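Local atomic coordinates of 2-aminomuconic 6-semialdehyde dehydrogenase (Pseudomonas sp., PDB entry 7BZV), a protein that catalyses the NAD+-dependent oxidation of 2-aminomuconic 6-semialdehyde in the meta-cleavage breakdown of 2-aminophenol, and depends on its tetrameric assembly for cofactor binding. Residues V316-G327 with D363-P373; A278-C289 with I440-L448. All blocks are in the same frame, centred on the assembly; numbering follows the deposited sequence.

Contact 1: V316-G327 with D363-P373; sequences VDWPHETDTQMG and DERDNGAWVEP
D363 lies near W318, OD2 4.1 Å from W318 CZ2, where the loop between helices 297-312 and 332-348 meets the loop from strand 351-354 to strand 374-377. NE and NH2 of R365 grip the D363 carboxylate side-on, NH2 to OD2 at 3.0 Å, in the guanidinium plane; D363 OD1 also accepts from the backbone N of R365, an Asx turn. E364 sets OE1 at the edge of the W318 indole. The R365 chain runs extended to CD, over the six-membered ring of W318, then bends at chi3 (-86°) and lays the guanidinium over the five-membered ring. CZ is 3.4 Å from the centroid of that W318 ring and the planes are 21° apart, a stacked cation-pi pair. NH1 of R365 forms a salt bridge to D317 OD1 at 2.8 Å, a bent bond (139°) arriving from above the carboxylate plane, while W318 N uses the anti lone pair of the same oxygen. W370 comes edge-on: its CH2 is 3.3 Å from D317 O, its CE3 3.8 Å from V316 CG1, and its NE1 is bonded to I26 O. V371 N donates to a water that donates to G327 O. P373 CD is 3.8 Å from M326 CE. Two aspartates and an indole face probably offset the positive charge of R365; the bonds fix its guanidinium's rotation and are consistent with both carboxylates remaining ionised.

Contact 2: A278-C289 with I440-L448; sequences ALFLNSGQVCLC and ISWVNTWFL
A278 and W446 bring their CA atoms to 6.2 Å where the end of helix 268-280 meets the loop leaving strand 440-443, and the left-handed backbone of F447 (phi 62°) follows at once. W446 reaches across to the 278-289 segment: CG anti to the backbone N (chi1 173°) sends the indole toward A278 and L288. A278 CA lies over the centre of one face of the six-membered ring of W446, 3.5 Å from the centroid, a CH-pi contact; F447 CB covers the opposite face. At the rim, W446 NE1 donates to L288 O at 2.9 Å, nearly straight (164°), in the ring plane but from above the carbonyl plane. L281 CD2 meets the W446 edge, 3.7 Å from CZ3, and C289 SG approaches obliquely. The 278-289 segment carries the G-Q-x-C sequence of aldehyde dehydrogenases, whose last residue, here C287, is probably the catalytic nucleophile. Strand 440-443 also pairs in parallel with a strand of the second subunit. L288 CD1 touches two aromatics, F447 CD1 at 3.5 Å and the W442 edge at CH2, 3.9 Å away. V286 CG1 rests over a face of F447, and W442 NE1 is bonded to L448 O.

How the contacts relate
The two contacts are nested: along the chain 278-289 comes first, then 316-327 and 363-373, and 440-448 last. Their centres lie 20 Å apart, yet they touch: S283 OG is 2.8 Å from G327 O, a probable hydrogen bond, and F280 CD1 packs 3.8 Å from P373 CB. Both join elements around the seven-stranded sheet. Contact 1 leads into strand 374-377, next to 351-354, which is outermost within this chain; contact 2 involves the other outermost strand of the chain, 440-443, beyond which the sheet runs on into a second subunit. The loop carrying the probable catalytic cysteine thus touches contact 1 and, through contact 2, the interface strand, consistent with a site sensitive to tetramer assembly.

Contact 1: V316-G327 with D363-P373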
loop_
_atom_site.group_PDB
_atom_site.type_symbol
_atom_site.label_atom_id
_atom_site.label_comp_id
_atom_site.label_asym_id
_atom_site.label_seq_id
_atom_site.Cartn_x
_atom_site.Cartn_y
_atom_site.Cartn_z
ATOM N N VAL B 316 -31.520 17.914 -30.006
ATOM C CA VAL B 316 -31.968 16.543 -30.247
ATOM C C VAL B 316 -32.129 16.390 -31.758
ATOM O O VAL B 316 -33.130 16.821 -32.339
ATOM C CB VAL B 316 -33.287 16.255 -29.518
ATOM C CG1 VAL B 316 -33.671 14.776 -29.655
ATOM C CG2 VAL B 316 -33.170 16.682 -28.080
ATOM N N ASP B 317 -31.160 15.785 -32.427
ATOM C CA ASP B 317 -31.143 15.877 -33.888
ATOM C C ASP B 317 -30.259 14.770 -34.430
ATOM O O ASP B 317 -29.798 13.910 -33.678
ATOM C CB ASP B 317 -30.616 17.238 -34.345
ATOM C CG ASP B 317 -31.296 17.749 -35.604
ATOM O OD1 ASP B 317 -31.363 17.035 -36.637
ATOM O OD2 ASP B 317 -31.762 18.894 -35.546
ATOM N N TRP B 318 -29.976 14.828 -35.729
ATOM C CA TRP B 318 -29.076 13.902 -36.400
ATOM C C TRP B 318 -27.836 13.618 -35.564
ATOM O O TRP B 318 -27.066 14.546 -35.276
ATOM C CB TRP B 318 -28.622 14.478 -37.735
ATOM C CG TRP B 318 -29.683 14.446 -38.773
ATOM C CD1 TRP B 318 -30.322 15.515 -39.336
ATOM C CD2 TRP B 318 -30.234 13.284 -39.377
ATOM N NE1 TRP B 318 -31.249 15.080 -40.257
ATOM C CE2 TRP B 318 -31.208 13.713 -40.303
ATOM C CE3 TRP B 318 -30.004 11.918 -39.226
ATOM C CZ2 TRP B 318 -31.943 12.823 -41.068
ATOM C CZ3 TRP B 318 -30.732 11.040 -39.987
ATOM C CH2 TRP B 318 -31.688 11.494 -40.905
ATOM N N PRO B 319 -27.585 12.358 -35.181
ATOM C CA PRO B 319 -26.430 12.087 -34.298
ATOM C C PRO B 319 -25.084 12.358 -34.927
ATOM O O PRO B 319 -24.112 12.624 -34.203
ATOM C CB PRO B 319 -26.600 10.599 -33.953
ATOM C CG PRO B 319 -28.085 10.394 -33.926
ATOM C CD PRO B 319 -28.547 11.238 -35.163
ATOM N N HIS B 320 -24.983 12.304 -36.254
ATOM C CA HIS B 320 -23.695 12.527 -36.893
ATOM C C HIS B 320 -23.302 13.996 -36.937
ATOM O O HIS B 320 -22.151 14.287 -37.254
ATOM C CB HIS B 320 -23.696 11.953 -38.305
ATOM C CG HIS B 320 -24.720 12.573 -39.195
ATOM N ND1 HIS B 320 -26.019 12.124 -39.245
ATOM C CD2 HIS B 320 -24.650 13.636 -40.030
ATOM C CE1 HIS B 320 -26.702 12.867 -40.099
ATOM N NE2 HIS B 320 -25.897 13.801 -40.579
ATOM N N GLU B 321 -24.208 14.923 -36.628
ATOM C CA GLU B 321 -23.855 16.341 -36.631
ATOM C C GLU B 321 -23.092 16.698 -35.365
ATOM O O GLU B 321 -23.450 16.266 -34.262
ATOM C CB GLU B 321 -25.103 17.215 -36.755
ATOM C CG GLU B 321 -25.631 17.236 -38.211
ATOM C CD GLU B 321 -26.996 17.904 -38.379
ATOM O OE1 GLU B 321 -27.341 18.807 -37.592
ATOM O OE2 GLU B 321 -27.712 17.544 -39.332
ATOM N N THR B 322 -22.033 17.499 -35.528
ATOM C CA THR B 322 -21.065 17.646 -34.457
ATOM C C THR B 322 -21.650 18.334 -33.239
ATOM O O THR B 322 -21.079 18.212 -32.154
ATOM C CB THR B 322 -19.831 18.440 -34.909
ATOM O OG1 THR B 322 -20.245 19.743 -35.339
ATOM C CG2 THR B 322 -19.071 17.729 -36.016
ATOM N N ASP B 323 -22.747 19.080 -33.372
ATOM C CA ASP B 323 -23.282 19.736 -32.186
ATOM C C ASP B 323 -24.575 19.108 -31.677
ATOM O O ASP B 323 -25.150 19.609 -30.707
ATOM C CB ASP B 323 -23.465 21.228 -32.440
ATOM C CG ASP B 323 -24.310 21.508 -33.631
ATOM O OD1 ASP B 323 -24.561 20.575 -34.417
ATOM O OD2 ASP B 323 -24.705 22.676 -33.787
ATOM N N THR B 324 -25.029 18.006 -32.265
ATOM C CA THR B 324 -26.102 17.251 -31.635
ATOM C C THR B 324 -25.681 16.798 -30.240
ATOM O O THR B 324 -24.554 16.355 -30.026
ATOM C CB THR B 324 -26.483 16.047 -32.480
ATOM O OG1 THR B 324 -27.038 16.515 -33.714
ATOM C CG2 THR B 324 -27.499 15.206 -31.740
ATOM N N GLN B 325 -26.590 16.942 -29.282
ATOM C CA GLN B 325 -26.313 16.601 -27.897
ATOM C C GLN B 325 -27.132 15.410 -27.413
ATOM O O GLN B 325 -26.764 14.782 -26.411
ATOM C CB GLN B 325 -26.565 17.824 -27.007
ATOM C CG GLN B 325 -25.353 18.756 -26.905
ATOM C CD GLN B 325 -24.076 18.039 -26.365
ATOM O OE1 GLN B 325 -22.975 18.311 -26.827
ATOM N NE2 GLN B 325 -24.245 17.109 -25.408
ATOM N N MET B 326 -28.190 15.041 -28.126
ATOM C CA MET B 326 -28.994 13.896 -27.703
ATOM C C MET B 326 -29.507 13.171 -28.932
ATOM O O MET B 326 -30.055 13.804 -29.848
ATOM C CB MET B 326 -30.166 14.312 -26.811
ATOM C CG MET B 326 -30.446 13.297 -25.696
ATOM S SD MET B 326 -31.852 13.697 -24.622
ATOM C CE MET B 326 -33.157 12.807 -25.414
ATOM N N GLY B 327 -29.316 11.852 -28.940
ATOM C CA GLY B 327 -29.857 10.994 -29.971
ATOM C C GLY B 327 -31.091 10.249 -29.501
ATOM O O GLY B 327 -31.708 10.598 -28.492
ATOM N N ASP B 363 -39.411 12.861 -41.156
ATOM C CA ASP B 363 -38.650 12.042 -42.085
ATOM C C ASP B 363 -38.521 10.639 -41.491
ATOM O O ASP B 363 -39.279 10.260 -40.591
ATOM C CB ASP B 363 -37.306 12.721 -42.405
ATOM C CG ASP B 363 -36.489 13.062 -41.149
ATOM O OD1 ASP B 363 -36.464 12.257 -40.193
ATOM O OD2 ASP B 363 -35.853 14.128 -41.129
ATOM N N GLU B 364 -37.591 9.854 -42.038
ATOM C CA GLU B 364 -37.399 8.468 -41.626
ATOM C C GLU B 364 -37.064 8.346 -40.136
ATOM O O GLU B 364 -37.301 7.291 -39.534
ATOM C CB GLU B 364 -36.286 7.851 -42.478
ATOM C CG GLU B 364 -34.904 8.504 -42.297
ATOM C CD GLU B 364 -34.596 9.600 -43.318
ATOM O OE1 GLU B 364 -33.405 9.774 -43.672
ATOM O OE2 GLU B 364 -35.537 10.294 -43.759
ATOM N N ARG B 365 -36.531 9.402 -39.527
ATOM C CA ARG B 365 -36.202 9.349 -38.105
ATOM C C ARG B 365 -37.430 9.030 -37.278
ATOM O O ARG B 365 -37.296 8.564 -36.148
ATOM C CB ARG B 365 -35.611 10.682 -37.631
ATOM C CG ARG B 365 -34.180 10.918 -38.074
ATOM C CD ARG B 365 -33.684 12.283 -37.619
ATOM N NE ARG B 365 -34.029 13.353 -38.557
ATOM C CZ ARG B 365 -33.737 14.631 -38.352
ATOM N NH1 ARG B 365 -33.105 14.989 -37.239
ATOM N NH2 ARG B 365 -34.066 15.547 -39.254
ATOM N N ASP B 366 -38.627 9.263 -37.811
ATOM C CA ASP B 366 -39.821 8.992 -37.022
ATOM C C ASP B 366 -40.115 7.501 -36.896
ATOM O O ASP B 366 -40.954 7.127 -36.068
ATOM C CB ASP B 366 -41.014 9.736 -37.628
ATOM C CG ASP B 366 -40.858 11.254 -37.537
ATOM O OD1 ASP B 366 -40.475 11.747 -36.456
ATOM O OD2 ASP B 366 -41.123 11.963 -38.544
ATOM N N ASN B 367 -39.471 6.645 -37.694
ATOM C CA ASN B 367 -39.523 5.213 -37.441
ATOM C C ASN B 367 -38.424 4.770 -36.489
ATOM O O ASN B 367 -38.319 3.574 -36.206
ATOM C CB ASN B 367 -39.426 4.415 -38.743
ATOM C CG ASN B 367 -40.538 4.770 -39.725
ATOM O OD1 ASN B 367 -41.702 4.956 -39.341
ATOM N ND2 ASN B 367 -40.185 4.858 -40.990
ATOM N N GLY B 368 -37.588 5.695 -36.029
ATOM C CA GLY B 368 -36.604 5.404 -35.010
ATOM C C GLY B 368 -37.214 5.485 -33.623
ATOM O O GLY B 368 -38.427 5.609 -33.443
ATOM N N ALA B 369 -36.342 5.420 -32.616
ATOM C CA ALA B 369 -36.818 5.264 -31.247
ATOM C C ALA B 369 -36.533 6.500 -30.401
ATOM O O ALA B 369 -35.858 6.412 -29.361
ATOM C CB ALA B 369 -36.176 4.029 -30.609
ATOM N N TRP B 370 -37.075 7.647 -30.806
ATOM C CA TRP B 370 -36.737 8.894 -30.142
ATOM C C TRP B 370 -37.703 9.221 -29.001
ATOM O O TRP B 370 -38.867 8.820 -29.001
ATOM C CB TRP B 370 -36.732 10.052 -31.137
ATOM C CG TRP B 370 -35.786 9.910 -32.291
ATOM C CD1 TRP B 370 -35.941 9.118 -33.395
ATOM C CD2 TRP B 370 -34.548 10.598 -32.465
ATOM N NE1 TRP B 370 -34.866 9.254 -34.231
ATOM C CE2 TRP B 370 -33.995 10.162 -33.687
ATOM C CE3 TRP B 370 -33.848 11.540 -31.705
ATOM C CZ2 TRP B 370 -32.784 10.640 -34.169
ATOM C CZ3 TRP B 370 -32.645 12.016 -32.191
ATOM C CH2 TRP B 370 -32.126 11.569 -33.406
ATOM N N VAL B 371 -37.203 10.006 -28.038
ATOM C CA VAL B 371 -38.014 10.544 -26.949
ATOM C C VAL B 371 -37.443 11.898 -26.522
ATOM O O VAL B 371 -36.252 12.162 -26.658
ATOM C CB VAL B 371 -38.045 9.547 -25.766
ATOM C CG1 VAL B 371 -36.643 9.412 -25.156
ATOM C CG2 VAL B 371 -39.040 9.987 -24.750
ATOM N N GLU B 372 -38.301 12.751 -25.972
ATOM C CA GLU B 372 -37.895 14.082 -25.527
ATOM C C GLU B 372 -37.215 14.045 -24.147
ATOM O O GLU B 372 -37.663 13.330 -23.241
ATOM C CB GLU B 372 -39.101 15.002 -25.438
ATOM C CG GLU B 372 -39.748 15.293 -26.773
ATOM C CD GLU B 372 -40.973 16.151 -26.613
ATOM O OE1 GLU B 372 -41.696 15.964 -25.608
ATOM O OE2 GLU B 372 -41.206 17.003 -27.488
ATOM N N PRO B 373 -36.200 14.876 -23.947
ATOM C CA PRO B 373 -35.688 15.091 -22.585
ATOM C C PRO B 373 -36.787 15.672 -21.705
ATOM O O PRO B 373 -37.468 16.628 -22.082
ATOM C CB PRO B 373 -34.527 16.066 -22.791
ATOM C CG PRO B 373 -34.824 16.763 -24.127
ATOM C CD PRO B 373 -35.540 15.739 -24.946
HETATM O O HOH W 1 -34.341 10.717 -27.975
#

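Contact 2: A278-C289 with I440-L448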
loop_
_atom_site.group_PDB
_atom_site.type_symbol
_atom_site.label_atom_id
_atom_site.label_comp_id
_atom_site.label_asym_id
_atom_site.label_seq_id
_atom_site.Cartn_x
_atom_site.Cartn_y
_atom_site.Cartn_z
ATOM N N ALA B 278 -25.674 14.905 -16.336
ATOM C CA ALA B 278 -26.136 13.873 -15.405
ATOM C C ALA B 278 -27.550 13.424 -15.723
ATOM O O ALA B 278 -27.926 12.289 -15.402
ATOM C CB ALA B 278 -26.099 14.379 -13.957
ATOM N N LEU B 279 -28.355 14.308 -16.302
ATOM C CA LEU B 279 -29.723 13.968 -16.662
ATOM C C LEU B 279 -29.840 13.372 -18.066
ATOM O O LEU B 279 -30.597 12.419 -18.248
ATOM C CB LEU B 279 -30.652 15.200 -16.573
ATOM C CG LEU B 279 -30.815 15.846 -15.190
ATOM C CD1 LEU B 279 -31.554 17.174 -15.257
ATOM C CD2 LEU B 279 -31.501 14.916 -14.212
ATOM N N PHE B 280 -29.128 13.905 -19.077
ATOM C CA PHE B 280 -29.494 13.644 -20.471
ATOM C C PHE B 280 -28.343 13.118 -21.320
ATOM O O PHE B 280 -28.560 12.753 -22.477
ATOM C CB PHE B 280 -30.094 14.928 -21.111
ATOM C CG PHE B 280 -31.239 15.511 -20.333
ATOM C CD1 PHE B 280 -32.326 14.725 -20.008
ATOM C CD2 PHE B 280 -31.216 16.840 -19.904
ATOM C CE1 PHE B 280 -33.377 15.237 -19.265
ATOM C CE2 PHE B 280 -32.257 17.354 -19.143
ATOM C CZ PHE B 280 -33.345 16.553 -18.836
ATOM N N LEU B 281 -27.133 13.023 -20.781
ATOM C CA LEU B 281 -26.070 12.390 -21.548
ATOM C C LEU B 281 -26.481 10.973 -21.949
ATOM O O LEU B 281 -27.072 10.236 -21.159
ATOM C CB LEU B 281 -24.771 12.355 -20.727
ATOM C CG LEU B 281 -23.577 11.825 -21.501
ATOM C CD1 LEU B 281 -23.196 12.815 -22.612
ATOM C CD2 LEU B 281 -22.346 11.572 -20.587
ATOM N N ASN B 282 -26.197 10.592 -23.198
ATOM C CA ASN B 282 -26.575 9.255 -23.680
ATOM C C ASN B 282 -28.089 9.056 -23.566
ATOM O O ASN B 282 -28.582 7.935 -23.352
ATOM C CB ASN B 282 -25.803 8.167 -22.905
ATOM C CG ASN B 282 -25.616 6.877 -23.698
ATOM O OD1 ASN B 282 -25.411 6.915 -24.900
ATOM N ND2 ASN B 282 -25.597 5.746 -23.007
ATOM N N SER B 283 -28.831 10.150 -23.701
ATOM C CA SER B 283 -30.292 10.143 -23.557
ATOM C C SER B 283 -30.715 9.545 -22.227
ATOM O O SER B 283 -31.741 8.871 -22.126
ATOM C CB SER B 283 -30.950 9.420 -24.731
ATOM O OG SER B 283 -30.575 10.084 -25.932
ATOM N N GLY B 284 -29.918 9.806 -21.194
ATOM C CA GLY B 284 -30.287 9.331 -19.882
ATOM C C GLY B 284 -30.065 7.849 -19.647
ATOM O O GLY B 284 -30.511 7.324 -18.614
ATOM N N GLN B 285 -29.367 7.167 -20.562
ATOM C CA GLN B 285 -29.133 5.733 -20.510
ATOM C C GLN B 285 -27.747 5.413 -19.953
ATOM O O GLN B 285 -27.105 4.475 -20.387
ATOM C CB GLN B 285 -29.277 5.116 -21.900
ATOM C CG GLN B 285 -30.687 5.274 -22.561
ATOM C CD GLN B 285 -30.681 4.960 -24.057
ATOM O OE1 GLN B 285 -31.486 4.164 -24.560
ATOM N NE2 GLN B 285 -29.784 5.595 -24.774
ATOM N N VAL B 286 -27.249 6.198 -19.035
ATOM C CA VAL B 286 -26.066 5.832 -18.273
ATOM C C VAL B 286 -26.576 5.336 -16.951
ATOM O O VAL B 286 -27.446 5.973 -16.343
ATOM C CB VAL B 286 -25.095 7.005 -18.102
ATOM C CG1 VAL B 286 -23.756 6.514 -17.564
ATOM C CG2 VAL B 286 -24.914 7.643 -19.425
ATOM N N CYS B 287 -26.055 4.191 -16.506
ATOM C CA CYS B 287 -26.422 3.675 -15.196
ATOM C C CYS B 287 -26.208 4.700 -14.101
ATOM O O CYS B 287 -26.808 4.587 -13.022
ATOM C CB CYS B 287 -25.629 2.385 -14.914
ATOM S SG CYS B 287 -23.857 2.376 -15.502
ATOM N N LEU B 288 -25.333 5.670 -14.335
ATOM C CA LEU B 288 -24.953 6.666 -13.327
ATOM C C LEU B 288 -25.779 7.953 -13.401
ATOM O O LEU B 288 -25.622 8.849 -12.563
ATOM C CB LEU B 288 -23.473 6.989 -13.512
ATOM C CG LEU B 288 -22.556 5.754 -13.549
ATOM C CD1 LEU B 288 -21.173 6.033 -14.052
ATOM C CD2 LEU B 288 -22.519 5.242 -12.142
ATOM N N CYS B 289 -26.630 8.096 -14.401
ATOM C CA CYS B 289 -27.443 9.304 -14.507
ATOM C C CYS B 289 -28.348 9.506 -13.290
ATOM O O CYS B 289 -28.800 8.558 -12.649
ATOM C CB CYS B 289 -28.320 9.226 -15.759
ATOM S SG CYS B 289 -27.474 9.501 -17.320
ATOM N N ILE B 440 -20.195 5.532 -5.813
ATOM C CA ILE B 440 -19.431 6.698 -6.261
ATOM C C ILE B 440 -20.237 7.956 -5.982
ATOM O O ILE B 440 -21.391 8.066 -6.399
ATOM C CB ILE B 440 -19.043 6.589 -7.745
ATOM C CG1 ILE B 440 -18.361 7.873 -8.212
ATOM C CG2 ILE B 440 -20.257 6.355 -8.638
ATOM C CD1 ILE B 440 -17.015 8.038 -7.796
ATOM N N SER B 441 -19.643 8.884 -5.253
ATOM C CA SER B 441 -20.321 10.080 -4.771
ATOM C C SER B 441 -19.507 11.272 -5.275
ATOM O O SER B 441 -18.443 11.568 -4.744
ATOM C CB SER B 441 -20.432 10.033 -3.258
ATOM O OG SER B 441 -21.368 10.966 -2.748
ATOM N N TRP B 442 -20.018 11.953 -6.296
ATOM C CA TRP B 442 -19.311 13.050 -6.952
ATOM C C TRP B 442 -19.693 14.368 -6.309
ATOM O O TRP B 442 -20.855 14.591 -5.970
ATOM C CB TRP B 442 -19.663 13.118 -8.446
ATOM C CG TRP B 442 -19.021 12.095 -9.277
ATOM C CD1 TRP B 442 -17.699 11.982 -9.556
ATOM C CD2 TRP B 442 -19.680 11.053 -10.005
ATOM N NE1 TRP B 442 -17.489 10.931 -10.406
ATOM C CE2 TRP B 442 -18.689 10.329 -10.678
ATOM C CE3 TRP B 442 -21.007 10.660 -10.136
ATOM C CZ2 TRP B 442 -18.985 9.208 -11.459
ATOM C CZ3 TRP B 442 -21.309 9.580 -10.945
ATOM C CH2 TRP B 442 -20.303 8.854 -11.574
ATOM N N VAL B 443 -18.721 15.268 -6.202
ATOM C CA VAL B 443 -18.965 16.612 -5.708
ATOM C C VAL B 443 -18.550 17.628 -6.779
ATOM O O VAL B 443 -17.392 17.652 -7.201
ATOM C CB VAL B 443 -18.228 16.906 -4.405
ATOM C CG1 VAL B 443 -18.542 18.359 -4.020
ATOM C CG2 VAL B 443 -18.621 15.948 -3.266
ATOM N N ASN B 444 -19.513 18.449 -7.214
ATOM C CA ASN B 444 -19.317 19.493 -8.222
ATOM C C ASN B 444 -18.817 18.936 -9.536
ATOM O O ASN B 444 -18.060 19.581 -10.241
ATOM C CB ASN B 444 -18.392 20.585 -7.700
ATOM C CG ASN B 444 -19.023 21.369 -6.558
ATOM O OD1 ASN B 444 -20.247 21.375 -6.377
ATOM N ND2 ASN B 444 -18.182 21.980 -5.741
ATOM N N THR B 445 -19.249 17.716 -9.860
ATOM C CA THR B 445 -18.998 17.070 -11.142
ATOM C C THR B 445 -19.931 15.857 -11.206
ATOM O O THR B 445 -20.709 15.596 -10.284
ATOM C CB THR B 445 -17.521 16.710 -11.264
ATOM O OG1 THR B 445 -17.237 16.249 -12.574
ATOM C CG2 THR B 445 -17.153 15.603 -10.297
ATOM N N TRP B 446 -19.830 15.114 -12.294
ATOM C CA TRP B 446 -20.639 13.923 -12.528
ATOM C C TRP B 446 -19.916 13.103 -13.597
ATOM O O TRP B 446 -19.379 13.671 -14.546
ATOM C CB TRP B 446 -22.081 14.285 -12.950
ATOM C CG TRP B 446 -22.821 13.048 -13.333
ATOM C CD1 TRP B 446 -23.383 12.126 -12.493
ATOM C CD2 TRP B 446 -23.030 12.559 -14.666
ATOM N NE1 TRP B 446 -23.942 11.106 -13.227
ATOM C CE2 TRP B 446 -23.730 11.349 -14.563
ATOM C CE3 TRP B 446 -22.701 13.044 -15.947
ATOM C CZ2 TRP B 446 -24.086 10.585 -15.686
ATOM C CZ3 TRP B 446 -23.085 12.291 -17.085
ATOM C CH2 TRP B 446 -23.744 11.055 -16.928
ATOM N N PHE B 447 -19.839 11.782 -13.399
ATOM C CA PHE B 447 -19.288 10.850 -14.392
ATOM C C PHE B 447 -17.815 11.138 -14.699
ATOM O O PHE B 447 -17.380 11.047 -15.844
ATOM C CB PHE B 447 -20.146 10.880 -15.668
ATOM C CG PHE B 447 -19.950 9.699 -16.612
ATOM C CD1 PHE B 447 -19.636 8.433 -16.133
ATOM C CD2 PHE B 447 -20.162 9.848 -17.980
ATOM C CE1 PHE B 447 -19.526 7.364 -16.981
ATOM C CE2 PHE B 447 -20.057 8.780 -18.845
ATOM C CZ PHE B 447 -19.719 7.530 -18.347
ATOM N N LEU B 448 -17.038 11.471 -13.668
ATOM C CA LEU B 448 -15.566 11.499 -13.744
ATOM C C LEU B 448 -15.016 10.195 -13.172
ATOM O O LEU B 448 -15.239 9.879 -11.979
ATOM C CB LEU B 448 -15.058 12.702 -12.944
ATOM C CG LEU B 448 -14.454 14.002 -13.446
ATOM C CD1 LEU B 448 -13.892 14.743 -12.190
ATOM C CD2 LEU B 448 -13.399 13.691 -14.448
#